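Local coordinates for tail fiber protein (Pseudomonas aeruginosa, PDB 6CL6) that forms the trimeric, probably receptor-binding fiber of the R2 pyocin, a contractile injection system, and carries bound iron and calcium ions, at residues Y194-H199 with F204-M209; A280-S283 with W289-D292. One frame throughout, in Å; residues are numbered along the deposited sequence.

Overall arrangement
Both contacts are antiparallel beta hairpins at the margin of a sheet in an elongated, trimeric fiber, and in each the second strand follows the first after a short connection. They occupy separate domains: their centres lie about 111 Å apart and their nearest atoms about 95 Å. Within the chain, contact 1 closes a mixed sheet with strand 202-208; contact 2 opens the C-terminal sheet with strand 281-283. Each is partly buried and reaches neighbouring subunits. Their chemistry differs: 194-199 with 204-209 relies on arginines set against aromatic rings, with three backbone bonds interrupted before the turn, whereas 280-283 with 289-292 has four in regular pairing, covered by two tryptophans.

Contact 1 of 2, residues Y194-H199 with F204-M209; sequences YFRCRH and FPWRRM. With EDO (1,2-ethanediol), chain T.
R196 lies over the indole of W206 in the beta hairpin of strands 193-199 and 202-208, the last two strands of a mixed sheet within the chain. Its CD sits above the five-membered ring, 3.5 Å from the centroid, in a CH-pi contact, and its guanidinium is turned only 14° from the indole plane. With R196 CG set between its backbone N and carbonyl carbon (chi1 75°), the extended chain reaches across that ring. The face bearing F195 has a second CH-pi contact: R207 CB stands 3.6 Å from the centroid of the phenyl ring. The backbones of F195 and R207 form a hydrogen-bonded antiparallel pair, whose R207 N to F195 O bond is 2.8 Å and nearly straight (174°). Nearer the turn F204 N bonds to C197 O at 3.0 Å, while the edge of the F204 ring meets H199 CB. At the other end R208 crosses the Y194 ring obliquely, its CB and CG against CE2, with the guanidinium plane nearly perpendicular to the ring, and its NE makes a weak bond to Y194 OH. E191 takes both the tyrosine hydroxyl and, in a salt bridge, R208 NH2; Q183 and D141 hold the R196 guanidinium, and R207 NE reaches G190 O of the second subunit. One water joins the strands, accepting from R196 NH1 at 2.9 Å and donating to F204 O at 2.8 Å.

Contact 2 of 2, residues A280-S283 with W289-D292; sequences ATAS and WWRD
A two-stranded antiparallel hairpin, 281-283 with 288-292, supplies the outer two strands, within this chain, at one side of the C-terminal antiparallel sheet, and W289 covers its first strand. The indole folds back over that strand because CG sits between the backbone N and the carbonyl carbon (chi1 57°). Its six-membered ring receives A282 CA over the face, 3.8 Å from the centroid, a CH-pi contact, while S283 CB comes to 3.4 Å from W289 NE1. At the rim of the same ring, T281 OG1 lies in plane beside CZ3; the hydroxyl is hydrogen-bonded to N293. Along the backbone, T281 pairs with R291 and S283 with W289 through two bonds each, R291 N to T281 O being the shortest at 2.8 Å. A282 and W290 form the intervening non-hydrogen-bonded pair, with CA atoms only 4.1 Å apart. On their face the W290 indole runs beside both alanine methyls, A282 CB lying 3.8 Å from CD1. This side is an intersubunit surface: W290 packs on W290 of the second subunit, and its NE1 bonds to D292 OD2 of the third. Close to that nitrogen within the hairpin, A280 CB lies 3.7 Å from W290 NE1.

Contact 1 of 2, residues Y194-H199 with F204-M209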
loop_
_atom_site.group_PDB
_atom_site.type_symbol
_atom_site.label_atom_id
_atom_site.label_comp_id
_atom_site.label_asym_id
_atom_site.label_seq_id
_atom_site.Cartn_x
_atom_site.Cartn_y
_atom_site.Cartn_z
ATOM N N TYR A 194 18.085 -18.899 -4.762
ATOM C CA TYR A 194 17.414 -19.341 -5.971
ATOM C C TYR A 194 17.397 -20.851 -6.093
ATOM O O TYR A 194 18.320 -21.515 -5.625
ATOM C CB TYR A 194 18.129 -18.826 -7.225
ATOM C CG TYR A 194 18.131 -17.311 -7.379
ATOM C CD1 TYR A 194 19.032 -16.517 -6.665
ATOM C CD2 TYR A 194 17.266 -16.701 -8.221
ATOM C CE1 TYR A 194 19.033 -15.176 -6.805
ATOM C CE2 TYR A 194 17.271 -15.339 -8.389
ATOM C CZ TYR A 194 18.150 -14.580 -7.677
ATOM O OH TYR A 194 18.159 -13.202 -7.842
ATOM N N PHE A 195 16.395 -21.378 -6.811
ATOM C CA PHE A 195 16.384 -22.810 -7.058
ATOM C C PHE A 195 15.789 -23.137 -8.434
ATOM O O PHE A 195 14.958 -22.405 -8.975
ATOM C CB PHE A 195 15.666 -23.560 -5.918
ATOM C CG PHE A 195 14.290 -23.116 -5.681
ATOM C CD1 PHE A 195 14.022 -22.031 -4.856
ATOM C CD2 PHE A 195 13.222 -23.782 -6.279
ATOM C CE1 PHE A 195 12.692 -21.601 -4.656
ATOM C CE2 PHE A 195 11.907 -23.378 -6.073
ATOM C CZ PHE A 195 11.638 -22.277 -5.266
ATOM N N ARG A 196 16.234 -24.253 -9.006
ATOM C CA ARG A 196 15.686 -24.729 -10.264
ATOM C C ARG A 196 15.987 -26.220 -10.394
ATOM O O ARG A 196 16.720 -26.816 -9.588
ATOM C CB ARG A 196 16.228 -23.955 -11.474
ATOM C CG ARG A 196 17.661 -24.319 -11.865
ATOM C CD ARG A 196 18.158 -23.607 -13.123
ATOM N NE ARG A 196 19.547 -23.993 -13.419
ATOM C CZ ARG A 196 20.127 -23.903 -14.607
ATOM N NH1 ARG A 196 19.459 -23.425 -15.658
ATOM N NH2 ARG A 196 21.390 -24.305 -14.767
ATOM N N CYS A 197 15.414 -26.819 -11.438
ATOM C CA CYS A 197 15.564 -28.239 -11.732
ATOM C C CYS A 197 15.627 -28.484 -13.232
ATOM O O CYS A 197 14.798 -27.941 -13.990
ATOM C CB CYS A 197 14.375 -29.039 -11.168
ATOM S SG CYS A 197 14.429 -30.837 -11.412
ATOM N N ARG A 198 16.562 -29.352 -13.646
ATOM C CA ARG A 198 16.565 -29.878 -15.013
ATOM C C ARG A 198 15.669 -31.094 -15.060
ATOM O O ARG A 198 15.990 -32.145 -14.472
ATOM C CB ARG A 198 17.961 -30.215 -15.495
ATOM C CG ARG A 198 17.974 -30.455 -17.021
ATOM C CD ARG A 198 19.301 -30.973 -17.482
ATOM N NE ARG A 198 19.432 -32.390 -17.179
ATOM C CZ ARG A 198 20.525 -33.104 -17.437
ATOM N NH1 ARG A 198 21.573 -32.533 -17.986
ATOM N NH2 ARG A 198 20.558 -34.379 -17.108
ATOM N N HIS A 199 14.556 -30.977 -15.771
ATOM C CA HIS A 199 13.563 -32.054 -15.830
ATOM C C HIS A 199 13.577 -32.624 -17.244
ATOM O O HIS A 199 13.338 -31.894 -18.207
ATOM C CB HIS A 199 12.169 -31.557 -15.476
ATOM C CG HIS A 199 11.118 -32.603 -15.659
ATOM N ND1 HIS A 199 9.997 -32.411 -16.431
ATOM C CD2 HIS A 199 11.055 -33.877 -15.216
ATOM C CE1 HIS A 199 9.270 -33.511 -16.423
ATOM N NE2 HIS A 199 9.888 -34.415 -15.690
ATOM N N PHE A 204 13.938 -25.874 -15.992
ATOM C CA PHE A 204 12.946 -24.908 -15.538
ATOM C C PHE A 204 13.616 -23.592 -15.199
ATOM O O PHE A 204 14.804 -23.563 -14.886
ATOM C CB PHE A 204 12.208 -25.441 -14.313
ATOM C CG PHE A 204 11.079 -26.366 -14.636
ATOM C CD1 PHE A 204 9.851 -25.854 -15.044
ATOM C CD2 PHE A 204 11.218 -27.735 -14.512
ATOM C CE1 PHE A 204 8.791 -26.695 -15.337
ATOM C CE2 PHE A 204 10.160 -28.572 -14.803
ATOM C CZ PHE A 204 8.946 -28.052 -15.224
ATOM N N PRO A 205 12.852 -22.487 -15.232
ATOM C CA PRO A 205 13.403 -21.183 -14.836
ATOM C C PRO A 205 13.805 -21.167 -13.388
ATOM O O PRO A 205 13.212 -21.850 -12.551
ATOM C CB PRO A 205 12.241 -20.199 -15.077
ATOM C CG PRO A 205 11.284 -20.924 -15.969
ATOM C CD PRO A 205 11.430 -22.387 -15.620
ATOM N N TRP A 206 14.818 -20.337 -13.079
ATOM C CA TRP A 206 15.162 -20.120 -11.675
ATOM C C TRP A 206 13.966 -19.495 -10.955
ATOM O O TRP A 206 13.259 -18.654 -11.520
ATOM C CB TRP A 206 16.379 -19.215 -11.558
ATOM C CG TRP A 206 17.696 -19.820 -11.934
ATOM C CD1 TRP A 206 18.391 -19.635 -13.103
ATOM C CD2 TRP A 206 18.524 -20.644 -11.096
ATOM N NE1 TRP A 206 19.587 -20.335 -13.051
ATOM C CE2 TRP A 206 19.687 -20.949 -11.826
ATOM C CE3 TRP A 206 18.365 -21.190 -9.818
ATOM C CZ2 TRP A 206 20.697 -21.775 -11.313
ATOM C CZ3 TRP A 206 19.357 -21.985 -9.297
ATOM C CH2 TRP A 206 20.515 -22.278 -10.038
ATOM N N ARG A 207 13.725 -19.952 -9.727
ATOM C CA ARG A 207 12.801 -19.317 -8.806
ATOM C C ARG A 207 13.608 -18.473 -7.826
ATOM O O ARG A 207 14.642 -18.918 -7.302
ATOM C CB ARG A 207 11.969 -20.346 -8.058
ATOM C CG ARG A 207 11.119 -21.211 -8.949
ATOM C CD ARG A 207 10.201 -20.378 -9.828
ATOM N NE ARG A 207 8.878 -20.987 -9.932
ATOM C CZ ARG A 207 7.943 -20.597 -10.782
ATOM N NH1 ARG A 207 8.190 -19.602 -11.618
ATOM N NH2 ARG A 207 6.767 -21.217 -10.798
ATOM N N ARG A 208 13.163 -17.255 -7.609
ATOM C CA ARG A 208 13.833 -16.312 -6.723
ATOM C C ARG A 208 13.018 -16.133 -5.449
ATOM O O ARG A 208 11.860 -15.690 -5.494
ATOM C CB ARG A 208 14.017 -14.961 -7.428
ATOM C CG ARG A 208 14.786 -13.968 -6.582
ATOM C CD ARG A 208 14.841 -12.625 -7.271
ATOM N NE ARG A 208 15.635 -11.691 -6.494
ATOM C CZ ARG A 208 15.211 -11.108 -5.371
ATOM N NH1 ARG A 208 14.019 -11.385 -4.898
ATOM N NH2 ARG A 208 15.991 -10.260 -4.714
ATOM N N MET A 209 13.624 -16.460 -4.321
ATOM C CA MET A 209 12.970 -16.240 -3.027
ATOM C C MET A 209 12.694 -14.756 -2.788
ATOM O O MET A 209 13.527 -13.910 -3.082
ATOM C CB MET A 209 13.853 -16.793 -1.907
ATOM C CG MET A 209 13.283 -16.653 -0.515
ATOM S SD MET A 209 14.512 -16.955 0.792
ATOM C CE MET A 209 14.997 -18.626 0.553
HETATM C C1 EDO T . 7.561 -35.465 -13.242
HETATM O O1 EDO T . 7.579 -35.702 -14.649
HETATM C C2 EDO T . 6.118 -35.202 -12.813
HETATM O O2 EDO T . 5.460 -36.461 -12.636
HETATM O O HOH W 1 16.922 -22.087 -16.013
#

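Contact 2 of 2, residues A280-S283 with W289-D292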
loop_
_atom_site.group_PDB
_atom_site.type_symbol
_atom_site.label_atom_id
_atom_site.label_comp_id
_atom_site.label_asym_id
_atom_site.label_seq_id
_atom_site.Cartn_x
_atom_site.Cartn_y
_atom_site.Cartn_z
ATOM N N ALA A 280 -51.425 57.687 0.583
ATOM C CA ALA A 280 -52.200 58.745 1.222
ATOM C C ALA A 280 -53.232 58.104 2.148
ATOM O O ALA A 280 -53.634 56.949 1.964
ATOM C CB ALA A 280 -52.866 59.637 0.179
ATOM N N THR A 281 -53.621 58.849 3.172
ATOM C CA THR A 281 -54.641 58.424 4.119
ATOM C C THR A 281 -55.765 59.453 4.127
ATOM O O THR A 281 -55.616 60.569 3.621
ATOM C CB THR A 281 -54.083 58.270 5.525
ATOM O OG1 THR A 281 -53.338 59.441 5.874
ATOM C CG2 THR A 281 -53.178 57.050 5.600
ATOM N N ALA A 282 -56.907 59.059 4.685
ATOM C CA ALA A 282 -58.055 59.954 4.619
ATOM C C ALA A 282 -59.168 59.409 5.494
ATOM O O ALA A 282 -59.145 58.245 5.913
ATOM C CB ALA A 282 -58.538 60.115 3.174
ATOM N N SER A 283 -60.117 60.300 5.801
ATOM C CA SER A 283 -61.410 59.953 6.372
ATOM C C SER A 283 -62.438 60.682 5.516
ATOM O O SER A 283 -62.624 61.892 5.663
ATOM C CB SER A 283 -61.506 60.371 7.836
ATOM O OG SER A 283 -62.829 60.211 8.290
ATOM N N TRP A 289 -61.102 64.572 5.903
ATOM C CA TRP A 289 -59.775 65.057 5.595
ATOM C C TRP A 289 -59.068 64.054 4.690
ATOM O O TRP A 289 -59.463 62.889 4.575
ATOM C CB TRP A 289 -58.978 65.287 6.872
ATOM C CG TRP A 289 -58.892 64.049 7.724
ATOM C CD1 TRP A 289 -59.716 63.708 8.756
ATOM C CD2 TRP A 289 -57.934 62.999 7.610
ATOM N NE1 TRP A 289 -59.327 62.501 9.295
ATOM C CE2 TRP A 289 -58.234 62.048 8.606
ATOM C CE3 TRP A 289 -56.847 62.762 6.760
ATOM C CZ2 TRP A 289 -57.486 60.885 8.780
ATOM C CZ3 TRP A 289 -56.102 61.599 6.936
ATOM C CH2 TRP A 289 -56.432 60.674 7.930
ATOM N N TRP A 290 -58.028 64.538 4.033
ATOM C CA TRP A 290 -57.184 63.714 3.159
ATOM C C TRP A 290 -55.762 64.221 3.325
ATOM O O TRP A 290 -55.526 65.432 3.401
ATOM C CB TRP A 290 -57.648 63.802 1.689
ATOM C CG TRP A 290 -56.770 63.150 0.685
ATOM C CD1 TRP A 290 -56.838 61.851 0.235
ATOM C CD2 TRP A 290 -55.678 63.750 -0.027
ATOM N NE1 TRP A 290 -55.864 61.621 -0.692
ATOM C CE2 TRP A 290 -55.131 62.761 -0.870
ATOM C CE3 TRP A 290 -55.106 65.020 -0.020
ATOM C CZ2 TRP A 290 -54.035 63.008 -1.707
ATOM C CZ3 TRP A 290 -54.022 65.266 -0.859
ATOM C CH2 TRP A 290 -53.508 64.263 -1.690
ATOM N N ARG A 291 -54.809 63.290 3.378
ATOM C CA ARG A 291 -53.432 63.629 3.684
ATOM C C ARG A 291 -52.507 62.920 2.705
ATOM O O ARG A 291 -52.546 61.691 2.576
ATOM C CB ARG A 291 -53.090 63.248 5.120
ATOM C CG ARG A 291 -51.691 63.615 5.538
ATOM C CD ARG A 291 -51.546 63.403 7.068
ATOM N NE ARG A 291 -50.292 63.931 7.587
ATOM C CZ ARG A 291 -50.078 64.245 8.864
ATOM N NH1 ARG A 291 -51.049 64.092 9.763
ATOM N NH2 ARG A 291 -48.898 64.718 9.241
ATOM N N ASP A 292 -51.697 63.700 2.011
ATOM C CA ASP A 292 -50.607 63.170 1.192
ATOM C C ASP A 292 -49.405 62.967 2.107
ATOM O O ASP A 292 -48.718 63.917 2.474
ATOM C CB ASP A 292 -50.273 64.121 0.050
ATOM C CG ASP A 292 -48.981 63.718 -0.659
ATOM O OD1 ASP A 292 -48.843 62.524 -1.000
ATOM O OD2 ASP A 292 -48.095 64.573 -0.828
#